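Local atomic coordinates of D-3-phosphoglycerate dehydrogenase-related protein (Vibrio cholerae, PDB entry 4S1V), a protein that probably oxidises D-3-phosphoglycerate or a related D-2-hydroxyacid with NAD as coenzyme, as members of the D-isomer-specific 2-hydroxyacid dehydrogenase family do. Residues L7-Q11 against N12-G16; W176-E179 against A180-Q183; A192-D195 against K196-F200; V292-N295 against S296-Y300. All blocks are in the same frame, centred on the assembly; numbering follows the deposited sequence.

Contact 1 (L7-Q11 against N12-G16); sequences LDDYQ and NVVRG
The carboxylate of Asp-9 folds over the backbone of Asn-12 to Val-14 and lies against the side chains of Val-13 and Val-14. Asp-9 opens a type I beta turn that ends at Asn-12, in the loop that leaves strand 3-6 of the first parallel sheet, and its carboxylate reaches past the turn to Val-13 N and Val-14 N. The turn is closed by Asn-12 N, which donates to Asp-9 O at 2.9 Å. The Asp-9 side chain, with CG opposite the backbone N (chi1 179°), carries both oxygens to the start of the short 3-10 segment 14-16. Val-14 N donates to Asp-9 OD2 over 2.8 Å, on the syn side but 29° out of the carboxylate plane; the bond from Val-13 N to Asp-9 OD1, though nearly straight (168°), is weak at 3.2 Å. Two methyl groups border the carboxylate: Val-13 CG2 comes within 3.4 Å of Asp-9 OD1, and Val-14 CG2 lies beside OD2. The amide end of Asn-12 has its strongest partner in Asn-32, which also donates to Asp-9 O. Beyond the loop, Val-14 packs on Phe-301 and Phe-305 of helix 294-312, and Tyr-10 makes an edge-to-face pair with Trp-133 of the second subunit. One water donates to Asp-9 OD2 at 2.7 Å and to Asn-12 OD1 at 2.9 Å, and accepts from Arg-15 N at 2.8 Å.

Contact 2 (W176-E179 against A180-Q183); sequences WGSE and ASRQ
Arg-182 reaches back from the first turn of helix 179-188 to Gly-177 and Trp-176, and three kinds of interaction can be told apart. The first is hydrogen bonding. Among its side-chain bonds, Gly-177 O receives two side-on, from Arg-182 NE at 2.9 Å and from Arg-182 NH2 at 3.1 Å; it lies near the guanidinium plane, and this double grip restrains rotation of the group. Capping is done by Ser-178, whose OG accepts from Ser-181 N at 3.0 Å; a chi1 of 71° sets this hydroxyl oxygen over the helix start. The main-chain bonds are helical: Arg-182 N meets Ser-178 O at 3.1 Å, and Gln-183 N meets Glu-179 O at 2.7 Å. The second kind is packing on flat groups. Trp-176 CZ3 lies over one guanidinium face, 3.5 Å above its plane and toward the rim, with ring and guanidinium 33° apart, while Glu-179 CA covers the opposite face. The third is acceptor beside acceptor: Glu-179 OE2 and Gln-183 OE1 stand 3.3 Å apart without a bond, and the Gln-183 amide nitrogen turns instead to Glu-187. Ser-181 OG accepts from Leu-155 N, in what looks like the glycine-rich turn. A serine N-cap where the chain passes from strand 173-176 into the next helix fits the second strand-turn-helix unit of a Rossmann fold, where relatives usually hold the adenosine ribose of NAD.

Contact 3 (A192-D195 against K196-F200); sequences AAAD and KAEFF
Asp-195 is the N-cap of helix 196-202, the short helix after the edge strand 191-192 in the Rossmann sheet. Its OD1 accepts from Glu-198 N at 2.8 Å in a nearly straight bond (167°), approached almost in line with the C-O bond. The carboxylate is brought over the helix start by a chi1 of 54°, with CG between the backbone N and the carbonyl carbon. Asp-195 O begins the helical ladder, accepting from Phe-199 N at 3.1 Å. Glu-198 stands at N3, as in a capping box, but the N-H it accepts belongs to Ala-194, the residue before the N-cap, and not to Asp-195: with an extended chain, its OE2 meets Ala-194 N at 2.9 Å. That N-H comes from above the carboxylate plane, 64° out of it. The two side-chain bonds thus run in opposite directions between 194-195 and the first helical turn. Apolar contact adds to this where Ala-193 CB meets Phe-199 CB at 3.9 Å. Lys-196 forms a salt bridge with Asp-224. The Phe-199 side chain touches three adjacent strands, at Leu-174 of 173-176, Trp-153 of 150-153 and Leu-206 of 205-208, with the helix packed against that side of the sheet.

Contact 4 (V292-N295 against S296-Y300); sequences VEKN and SYEIY
The backbone passes from an extended conformation at Glu-293 (phi/psi -165°/149°) straight into helix 294-312, with Tyr-297 N donating to Glu-293 O at 2.8 Å as the first helical bond. Glu-293 is the N-cap, and here the cap is a glutamate that spends both carboxylate oxygens on the first turn. OE1 accepts from Ser-296 N at 2.7 Å and OE2 from Asn-295 N at 2.9 Å. A sharp bend in the chain at chi2 (-90°) folds the group back over the helix start. Both N-H groups meet the carboxylate from above its plane. Amide dipoles there would probably favour the negative charge. Thr-144 of the second subunit donates its N to OE2, and its OG1 accepts from Asn-295 ND2; the cap is therefore part of the subunit interface. On another side of the turn Val-292 and Tyr-297 run side by side: Val-292 CA is 3.8 Å from Tyr-297 CE1, and Val-292 CG1 is 4.3 Å from Tyr-297 CZ. The serine hydroxyl of Ser-296 looks back to Tyr-291 O. Glu-298 has its strongest partner in Asn-18 N, and its other oxygen takes Ala-19 N, so its carboxylate fastens the helix to the loop between strands 3-6 and 27-30. Further along, Ile-299 N bonds Asn-295 O at 3.0 Å. One turn apart and pointing the same way, Lys-294 and Glu-298 close a salt bridge, with Lys-294 NZ 3.0 Å from Glu-298 OE2.

Overall arrangement
The four contacts form two pairs. Contacts 1 and 4, with centres about 12 Å apart, join the loop after strand 3-6 to helix 294-312: Val-13 CG2 packs on Tyr-297 CE2 at 3.8 Å, and both contacts reach the second subunit. Contacts 2 and 3, about 11 Å apart between centres, lie in the NAD-binding part of the chain, and no other subunit of the assembly touches them; the Trp-176 ring bridges them, with CZ3 3.5 Å from Asp-195 CA. Contact 2 is a surface contact, the other three partly buried. Serine, aspartate and glutamate cap the helices of contacts 2, 3 and 4, whereas in contact 1 an aspartate carboxylate takes backbone N-H groups at the start of a 3-10 segment.

Contact 1 (L7-Q11 against N12-G16)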
loop_
_atom_site.group_PDB
_atom_site.type_symbol
_atom_site.label_atom_id
_atom_site.label_comp_id
_atom_site.label_asym_id
_atom_site.label_seq_id
_atom_site.Cartn_x
_atom_site.Cartn_y
_atom_site.Cartn_z
ATOM N N LEU C 7 21.102 -26.775 -19.503
ATOM C CA LEU C 7 20.952 -25.318 -19.440
ATOM C C LEU C 7 19.732 -24.847 -18.628
ATOM O O LEU C 7 18.748 -25.576 -18.472
ATOM C CB LEU C 7 20.909 -24.716 -20.851
ATOM C CG LEU C 7 22.136 -24.817 -21.765
ATOM C CD1 LEU C 7 21.827 -24.212 -23.131
ATOM C CD2 LEU C 7 23.349 -24.128 -21.142
ATOM N N ASP C 8 19.839 -23.639 -18.082
ATOM C CA ASP C 8 18.692 -22.884 -17.549
ATOM C C ASP C 8 17.893 -23.499 -16.381
ATOM O O ASP C 8 16.693 -23.247 -16.264
ATOM C CB ASP C 8 17.740 -22.501 -18.692
ATOM C CG ASP C 8 18.442 -21.765 -19.821
ATOM O OD1 ASP C 8 19.082 -20.723 -19.565
ATOM O OD2 ASP C 8 18.346 -22.223 -20.972
ATOM N N ASP C 9 18.545 -24.275 -15.514
ATOM C CA ASP C 9 17.872 -24.817 -14.323
ATOM C C ASP C 9 17.953 -23.815 -13.167
ATOM O O ASP C 9 18.768 -23.974 -12.252
ATOM C CB ASP C 9 18.463 -26.184 -13.937
ATOM C CG ASP C 9 17.813 -26.800 -12.690
ATOM O OD1 ASP C 9 16.730 -26.359 -12.255
ATOM O OD2 ASP C 9 18.399 -27.747 -12.132
ATOM N N TYR C 10 17.088 -22.798 -13.205
ATOM C CA TYR C 10 17.203 -21.638 -12.299
ATOM C C TYR C 10 17.175 -21.941 -10.789
ATOM O O TYR C 10 17.786 -21.222 -9.993
ATOM C CB TYR C 10 16.155 -20.569 -12.636
ATOM C CG TYR C 10 16.015 -20.274 -14.110
ATOM C CD1 TYR C 10 17.107 -19.848 -14.863
ATOM C CD2 TYR C 10 14.781 -20.405 -14.747
ATOM C CE1 TYR C 10 16.984 -19.575 -16.218
ATOM C CE2 TYR C 10 14.641 -20.129 -16.100
ATOM C CZ TYR C 10 15.747 -19.718 -16.832
ATOM O OH TYR C 10 15.616 -19.452 -18.172
ATOM N N GLN C 11 16.472 -22.994 -10.400
ATOM C CA GLN C 11 16.377 -23.362 -8.994
ATOM C C GLN C 11 17.335 -24.494 -8.628
ATOM O O GLN C 11 17.418 -24.889 -7.457
ATOM C CB GLN C 11 14.939 -23.734 -8.622
ATOM C CG GLN C 11 13.980 -22.554 -8.615
ATOM C CD GLN C 11 12.538 -22.965 -8.386
ATOM O OE1 GLN C 11 12.105 -23.144 -7.246
ATOM N NE2 GLN C 11 11.782 -23.093 -9.466
ATOM N N ASN C 12 18.047 -25.013 -9.631
ATOM C CA ASN C 12 19.040 -26.074 -9.436
ATOM C C ASN C 12 18.419 -27.325 -8.822
ATOM O O ASN C 12 18.941 -27.888 -7.858
ATOM C CB ASN C 12 20.217 -25.577 -8.588
ATOM C CG ASN C 12 21.487 -26.378 -8.822
ATOM O OD1 ASN C 12 21.729 -26.889 -9.919
ATOM N ND2 ASN C 12 22.321 -26.461 -7.799
ATOM N N VAL C 13 17.294 -27.740 -9.395
ATOM C CA VAL C 13 16.489 -28.836 -8.864
ATOM C C VAL C 13 16.644 -30.119 -9.680
ATOM O O VAL C 13 16.316 -31.206 -9.205
ATOM C CB VAL C 13 14.989 -28.457 -8.797
ATOM C CG1 VAL C 13 14.727 -27.501 -7.639
ATOM C CG2 VAL C 13 14.512 -27.868 -10.125
ATOM N N VAL C 14 17.134 -29.986 -10.911
ATOM C CA VAL C 14 17.302 -31.135 -11.808
ATOM C C VAL C 14 18.208 -32.211 -11.189
ATOM O O VAL C 14 17.890 -33.401 -11.270
ATOM C CB VAL C 14 17.751 -30.699 -13.225
ATOM C CG1 VAL C 14 18.207 -31.891 -14.064
ATOM C CG2 VAL C 14 16.621 -29.958 -13.926
ATOM N N ARG C 15 19.290 -31.787 -10.530
ATOM C CA ARG C 15 20.219 -32.703 -9.834
ATOM C C ARG C 15 19.495 -33.639 -8.882
ATOM O O ARG C 15 19.923 -34.775 -8.686
ATOM C CB ARG C 15 21.268 -31.937 -9.014
ATOM C CG ARG C 15 22.355 -31.243 -9.811
ATOM C CD ARG C 15 23.459 -30.663 -8.922
ATOM N NE ARG C 15 22.978 -29.891 -7.762
ATOM C CZ ARG C 15 23.760 -29.113 -7.004
ATOM N NH1 ARG C 15 25.052 -28.979 -7.282
ATOM N NH2 ARG C 15 23.253 -28.457 -5.965
ATOM N N GLY C 16 18.414 -33.146 -8.282
ATOM C CA GLY C 16 17.677 -33.878 -7.257
ATOM C C GLY C 16 16.555 -34.785 -7.729
ATOM O O GLY C 16 15.915 -35.454 -6.912
HETATM O O HOH W 1 20.311 -29.195 -10.852
#

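Contact 2 (W176-E179 against A180-Q183)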
loop_
_atom_site.group_PDB
_atom_site.type_symbol
_atom_site.label_atom_id
_atom_site.label_comp_id
_atom_site.label_asym_id
_atom_site.label_seq_id
_atom_site.Cartn_x
_atom_site.Cartn_y
_atom_site.Cartn_z
ATOM N N TRP C 176 -13.822 -20.905 -28.429
ATOM C CA TRP C 176 -13.435 -20.372 -29.731
ATOM C C TRP C 176 -12.171 -21.037 -30.225
ATOM O O TRP C 176 -11.366 -21.551 -29.437
ATOM C CB TRP C 176 -13.284 -18.847 -29.672
ATOM C CG TRP C 176 -12.940 -18.248 -31.013
ATOM C CD1 TRP C 176 -11.790 -17.544 -31.362
ATOM C CD2 TRP C 176 -13.723 -18.336 -32.256
ATOM N NE1 TRP C 176 -11.817 -17.183 -32.687
ATOM C CE2 TRP C 176 -12.947 -17.627 -33.281
ATOM C CE3 TRP C 176 -14.951 -18.898 -32.605
ATOM C CZ2 TRP C 176 -13.401 -17.499 -34.593
ATOM C CZ3 TRP C 176 -15.393 -18.769 -33.927
ATOM C CH2 TRP C 176 -14.636 -18.085 -34.896
ATOM N N GLY C 177 -12.003 -21.069 -31.543
ATOM C CA GLY C 177 -10.761 -21.543 -32.154
ATOM C C GLY C 177 -11.033 -22.233 -33.475
ATOM O O GLY C 177 -11.984 -21.888 -34.186
ATOM N N SER C 178 -10.201 -23.215 -33.797
ATOM C CA SER C 178 -10.393 -24.039 -34.990
ATOM C C SER C 178 -11.773 -24.709 -34.990
ATOM O O SER C 178 -12.432 -24.811 -33.946
ATOM C CB SER C 178 -9.318 -25.115 -35.035
ATOM O OG SER C 178 -9.564 -26.065 -34.017
ATOM N N GLU C 179 -12.206 -25.161 -36.163
ATOM C CA GLU C 179 -13.425 -25.954 -36.275
ATOM C C GLU C 179 -13.355 -27.183 -35.359
ATOM O O GLU C 179 -14.332 -27.513 -34.682
ATOM C CB GLU C 179 -13.660 -26.378 -37.733
ATOM C CG GLU C 179 -14.991 -27.079 -37.988
ATOM C CD GLU C 179 -15.036 -28.504 -37.466
ATOM O OE1 GLU C 179 -14.026 -29.231 -37.603
ATOM O OE2 GLU C 179 -16.086 -28.903 -36.910
ATOM N N ALA C 180 -12.197 -27.848 -35.351
ATOM C CA ALA C 180 -11.974 -29.034 -34.525
ATOM C C ALA C 180 -12.169 -28.746 -33.033
ATOM O O ALA C 180 -12.772 -29.555 -32.323
ATOM C CB ALA C 180 -10.595 -29.630 -34.791
ATOM N N SER C 181 -11.684 -27.586 -32.573
ATOM C CA SER C 181 -11.864 -27.178 -31.182
ATOM C C SER C 181 -13.335 -26.987 -30.879
ATOM O O SER C 181 -13.829 -27.471 -29.863
ATOM C CB SER C 181 -11.098 -25.886 -30.865
ATOM O OG SER C 181 -9.769 -26.168 -30.468
ATOM N N ARG C 182 -14.023 -26.273 -31.768
ATOM C CA ARG C 182 -15.449 -25.980 -31.610
ATOM C C ARG C 182 -16.354 -27.212 -31.765
ATOM O O ARG C 182 -17.417 -27.282 -31.141
ATOM C CB ARG C 182 -15.876 -24.847 -32.550
ATOM C CG ARG C 182 -15.531 -23.461 -32.017
ATOM C CD ARG C 182 -15.848 -22.378 -33.036
ATOM N NE ARG C 182 -14.883 -22.325 -34.136
ATOM C CZ ARG C 182 -15.211 -22.110 -35.409
ATOM N NH1 ARG C 182 -16.491 -21.956 -35.761
ATOM N NH2 ARG C 182 -14.265 -22.064 -36.336
ATOM N N GLN C 183 -15.942 -28.167 -32.597
ATOM C CA GLN C 183 -16.632 -29.461 -32.696
ATOM C C GLN C 183 -16.516 -30.250 -31.392
ATOM O O GLN C 183 -17.511 -30.767 -30.870
ATOM C CB GLN C 183 -16.078 -30.289 -33.864
ATOM C CG GLN C 183 -16.800 -31.617 -34.081
ATOM C CD GLN C 183 -16.118 -32.506 -35.105
ATOM O OE1 GLN C 183 -15.486 -32.027 -36.042
ATOM N NE2 GLN C 183 -16.259 -33.810 -34.938
#

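Contact 3 (A192-D195 against K196-F200)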
loop_
_atom_site.group_PDB
_atom_site.type_symbol
_atom_site.label_atom_id
_atom_site.label_comp_id
_atom_site.label_asym_id
_atom_site.label_seq_id
_atom_site.Cartn_x
_atom_site.Cartn_y
_atom_site.Cartn_z
ATOM N N ALA C 192 -20.098 -23.296 -28.412
ATOM C CA ALA C 192 -19.178 -22.751 -29.402
ATOM C C ALA C 192 -19.586 -21.319 -29.713
ATOM O O ALA C 192 -20.754 -21.053 -30.020
ATOM C CB ALA C 192 -19.182 -23.590 -30.669
ATOM N N ALA C 193 -18.626 -20.398 -29.616
ATOM C CA ALA C 193 -18.847 -19.008 -29.993
ATOM C C ALA C 193 -19.112 -18.919 -31.495
ATOM O O ALA C 193 -18.481 -19.633 -32.279
ATOM C CB ALA C 193 -17.647 -18.148 -29.607
ATOM N N ALA C 194 -20.052 -18.054 -31.873
ATOM C CA ALA C 194 -20.418 -17.820 -33.268
ATOM C C ALA C 194 -19.238 -17.259 -34.059
ATOM O O ALA C 194 -19.014 -17.651 -35.204
ATOM C CB ALA C 194 -21.605 -16.867 -33.351
ATOM N N ASP C 195 -18.513 -16.328 -33.442
ATOM C CA ASP C 195 -17.277 -15.774 -33.999
ATOM C C ASP C 195 -16.393 -15.217 -32.881
ATOM O O ASP C 195 -16.779 -15.244 -31.706
ATOM C CB ASP C 195 -17.560 -14.711 -35.079
ATOM C CG ASP C 195 -18.475 -13.593 -34.593
ATOM O OD1 ASP C 195 -18.351 -13.154 -33.427
ATOM O OD2 ASP C 195 -19.313 -13.131 -35.394
ATOM N N LYS C 196 -15.216 -14.720 -33.261
ATOM C CA LYS C 196 -14.244 -14.153 -32.325
ATOM C C LYS C 196 -14.836 -12.951 -31.586
ATOM O O LYS C 196 -14.623 -12.796 -30.375
ATOM C CB LYS C 196 -12.945 -13.769 -33.059
ATOM C CG LYS C 196 -11.850 -13.213 -32.157
ATOM C CD LYS C 196 -10.541 -12.929 -32.890
ATOM C CE LYS C 196 -10.613 -11.683 -33.759
ATOM N NZ LYS C 196 -9.256 -11.110 -33.984
ATOM N N ALA C 197 -15.576 -12.113 -32.318
ATOM C CA ALA C 197 -16.246 -10.942 -31.729
ATOM C C ALA C 197 -17.182 -11.326 -30.572
ATOM O O ALA C 197 -17.108 -10.739 -29.495
ATOM C CB ALA C 197 -16.983 -10.139 -32.794
ATOM N N GLU C 198 -18.034 -12.329 -30.778
ATOM C CA GLU C 198 -18.893 -12.830 -29.697
ATOM C C GLU C 198 -18.074 -13.389 -28.518
ATOM O O GLU C 198 -18.435 -13.198 -27.358
ATOM C CB GLU C 198 -19.870 -13.892 -30.226
ATOM C CG GLU C 198 -20.515 -14.741 -29.137
ATOM C CD GLU C 198 -21.597 -15.677 -29.651
ATOM O OE1 GLU C 198 -22.662 -15.193 -30.089
ATOM O OE2 GLU C 198 -21.394 -16.905 -29.590
ATOM N N PHE C 199 -16.978 -14.077 -28.829
ATOM C CA PHE C 199 -16.127 -14.702 -27.824
ATOM C C PHE C 199 -15.546 -13.662 -26.871
ATOM O O PHE C 199 -15.659 -13.811 -25.661
ATOM C CB PHE C 199 -15.025 -15.535 -28.503
ATOM C CG PHE C 199 -14.079 -16.220 -27.542
ATOM C CD1 PHE C 199 -14.522 -17.249 -26.710
ATOM C CD2 PHE C 199 -12.735 -15.853 -27.493
ATOM C CE1 PHE C 199 -13.641 -17.884 -25.843
ATOM C CE2 PHE C 199 -11.851 -16.487 -26.629
ATOM C CZ PHE C 199 -12.304 -17.500 -25.799
ATOM N N PHE C 200 -14.957 -12.594 -27.410
ATOM C CA PHE C 200 -14.401 -11.538 -26.561
ATOM C C PHE C 200 -15.455 -10.721 -25.826
ATOM O O PHE C 200 -15.216 -10.269 -24.705
ATOM C CB PHE C 200 -13.432 -10.636 -27.339
ATOM C CG PHE C 200 -12.064 -11.230 -27.484
ATOM C CD1 PHE C 200 -11.804 -12.172 -28.468
ATOM C CD2 PHE C 200 -11.039 -10.873 -26.613
ATOM C CE1 PHE C 200 -10.544 -12.747 -28.592
ATOM C CE2 PHE C 200 -9.778 -11.436 -26.732
ATOM C CZ PHE C 200 -9.531 -12.377 -27.726
#

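Contact 4 (V292-N295 against S296-Y300)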
loop_
_atom_site.group_PDB
_atom_site.type_symbol
_atom_site.label_atom_id
_atom_site.label_comp_id
_atom_site.label_asym_id
_atom_site.label_seq_id
_atom_site.Cartn_x
_atom_site.Cartn_y
_atom_site.Cartn_z
ATOM N N VAL C 292 6.662 -26.122 -14.727
ATOM C CA VAL C 292 7.676 -26.180 -13.674
ATOM C C VAL C 292 7.052 -26.817 -12.431
ATOM O O VAL C 292 6.415 -26.142 -11.629
ATOM C CB VAL C 292 8.240 -24.774 -13.373
ATOM C CG1 VAL C 292 9.376 -24.842 -12.353
ATOM C CG2 VAL C 292 8.729 -24.126 -14.665
ATOM N N GLU C 293 7.251 -28.125 -12.292
ATOM C CA GLU C 293 6.537 -28.928 -11.305
ATOM C C GLU C 293 7.260 -30.271 -11.144
ATOM O O GLU C 293 7.894 -30.748 -12.091
ATOM C CB GLU C 293 5.085 -29.110 -11.769
ATOM C CG GLU C 293 4.152 -29.819 -10.798
ATOM C CD GLU C 293 4.144 -31.324 -11.012
ATOM O OE1 GLU C 293 4.112 -31.776 -12.180
ATOM O OE2 GLU C 293 4.174 -32.055 -10.010
ATOM N N LYS C 294 7.193 -30.856 -9.944
ATOM C CA LYS C 294 7.918 -32.107 -9.630
ATOM C C LYS C 294 7.690 -33.226 -10.655
ATOM O O LYS C 294 8.627 -33.618 -11.368
ATOM C CB LYS C 294 7.593 -32.593 -8.203
ATOM C CG LYS C 294 8.449 -33.764 -7.707
ATOM C CD LYS C 294 9.869 -33.323 -7.368
ATOM C CE LYS C 294 10.643 -34.374 -6.584
ATOM N NZ LYS C 294 11.086 -35.527 -7.423
ATOM N N ASN C 295 6.450 -33.720 -10.732
ATOM C CA ASN C 295 6.069 -34.786 -11.669
ATOM C C ASN C 295 6.367 -34.451 -13.128
ATOM O O ASN C 295 6.930 -35.266 -13.854
ATOM C CB ASN C 295 4.581 -35.148 -11.516
ATOM C CG ASN C 295 4.218 -35.542 -10.098
ATOM O OD1 ASN C 295 4.861 -36.402 -9.492
ATOM N ND2 ASN C 295 3.182 -34.908 -9.557
ATOM N N SER C 296 5.979 -33.248 -13.545
ATOM C CA SER C 296 6.304 -32.731 -14.881
ATOM C C SER C 296 7.815 -32.794 -15.214
ATOM O O SER C 296 8.201 -33.295 -16.275
ATOM C CB SER C 296 5.772 -31.305 -15.026
ATOM O OG SER C 296 6.002 -30.808 -16.329
ATOM N N TYR C 297 8.650 -32.298 -14.303
ATOM C CA TYR C 297 10.113 -32.386 -14.445
ATOM C C TYR C 297 10.639 -33.825 -14.478
ATOM O O TYR C 297 11.590 -34.116 -15.211
ATOM C CB TYR C 297 10.826 -31.607 -13.335
ATOM C CG TYR C 297 11.252 -30.186 -13.697
ATOM C CD1 TYR C 297 10.435 -29.355 -14.478
ATOM C CD2 TYR C 297 12.464 -29.661 -13.221
ATOM C CE1 TYR C 297 10.827 -28.055 -14.798
ATOM C CE2 TYR C 297 12.856 -28.363 -13.523
ATOM C CZ TYR C 297 12.038 -27.559 -14.310
ATOM O OH TYR C 297 12.427 -26.267 -14.619
ATOM N N GLU C 298 10.039 -34.725 -13.696
ATOM C CA GLU C 298 10.477 -36.124 -13.741
ATOM C C GLU C 298 10.225 -36.710 -15.134
ATOM O O GLU C 298 11.092 -37.402 -15.685
ATOM C CB GLU C 298 9.834 -36.990 -12.648
ATOM C CG GLU C 298 10.310 -36.726 -11.223
ATOM C CD GLU C 298 11.729 -37.200 -10.914
ATOM O OE1 GLU C 298 12.446 -37.696 -11.808
ATOM O OE2 GLU C 298 12.134 -37.069 -9.741
ATOM N N ILE C 299 9.056 -36.401 -15.704
ATOM C CA ILE C 299 8.686 -36.852 -17.048
ATOM C C ILE C 299 9.639 -36.268 -18.097
ATOM O O ILE C 299 10.207 -37.005 -18.910
ATOM C CB ILE C 299 7.209 -36.501 -17.365
ATOM C CG1 ILE C 299 6.261 -37.384 -16.535
ATOM C CG2 ILE C 299 6.911 -36.625 -18.853
ATOM C CD1 ILE C 299 4.940 -36.723 -16.201
ATOM N N TYR C 300 9.819 -34.947 -18.067
ATOM C CA TYR C 300 10.694 -34.263 -19.021
ATOM C C TYR C 300 12.092 -34.855 -19.067
ATOM O O TYR C 300 12.624 -35.152 -20.136
ATOM C CB TYR C 300 10.820 -32.775 -18.689
ATOM C CG TYR C 300 9.671 -31.932 -19.159
ATOM C CD1 TYR C 300 9.110 -32.112 -20.427
ATOM C CD2 TYR C 300 9.161 -30.933 -18.352
ATOM C CE1 TYR C 300 8.053 -31.325 -20.857
ATOM C CE2 TYR C 300 8.108 -30.137 -18.775
ATOM C CZ TYR C 300 7.558 -30.337 -20.020
ATOM O OH TYR C 300 6.520 -29.531 -20.415
#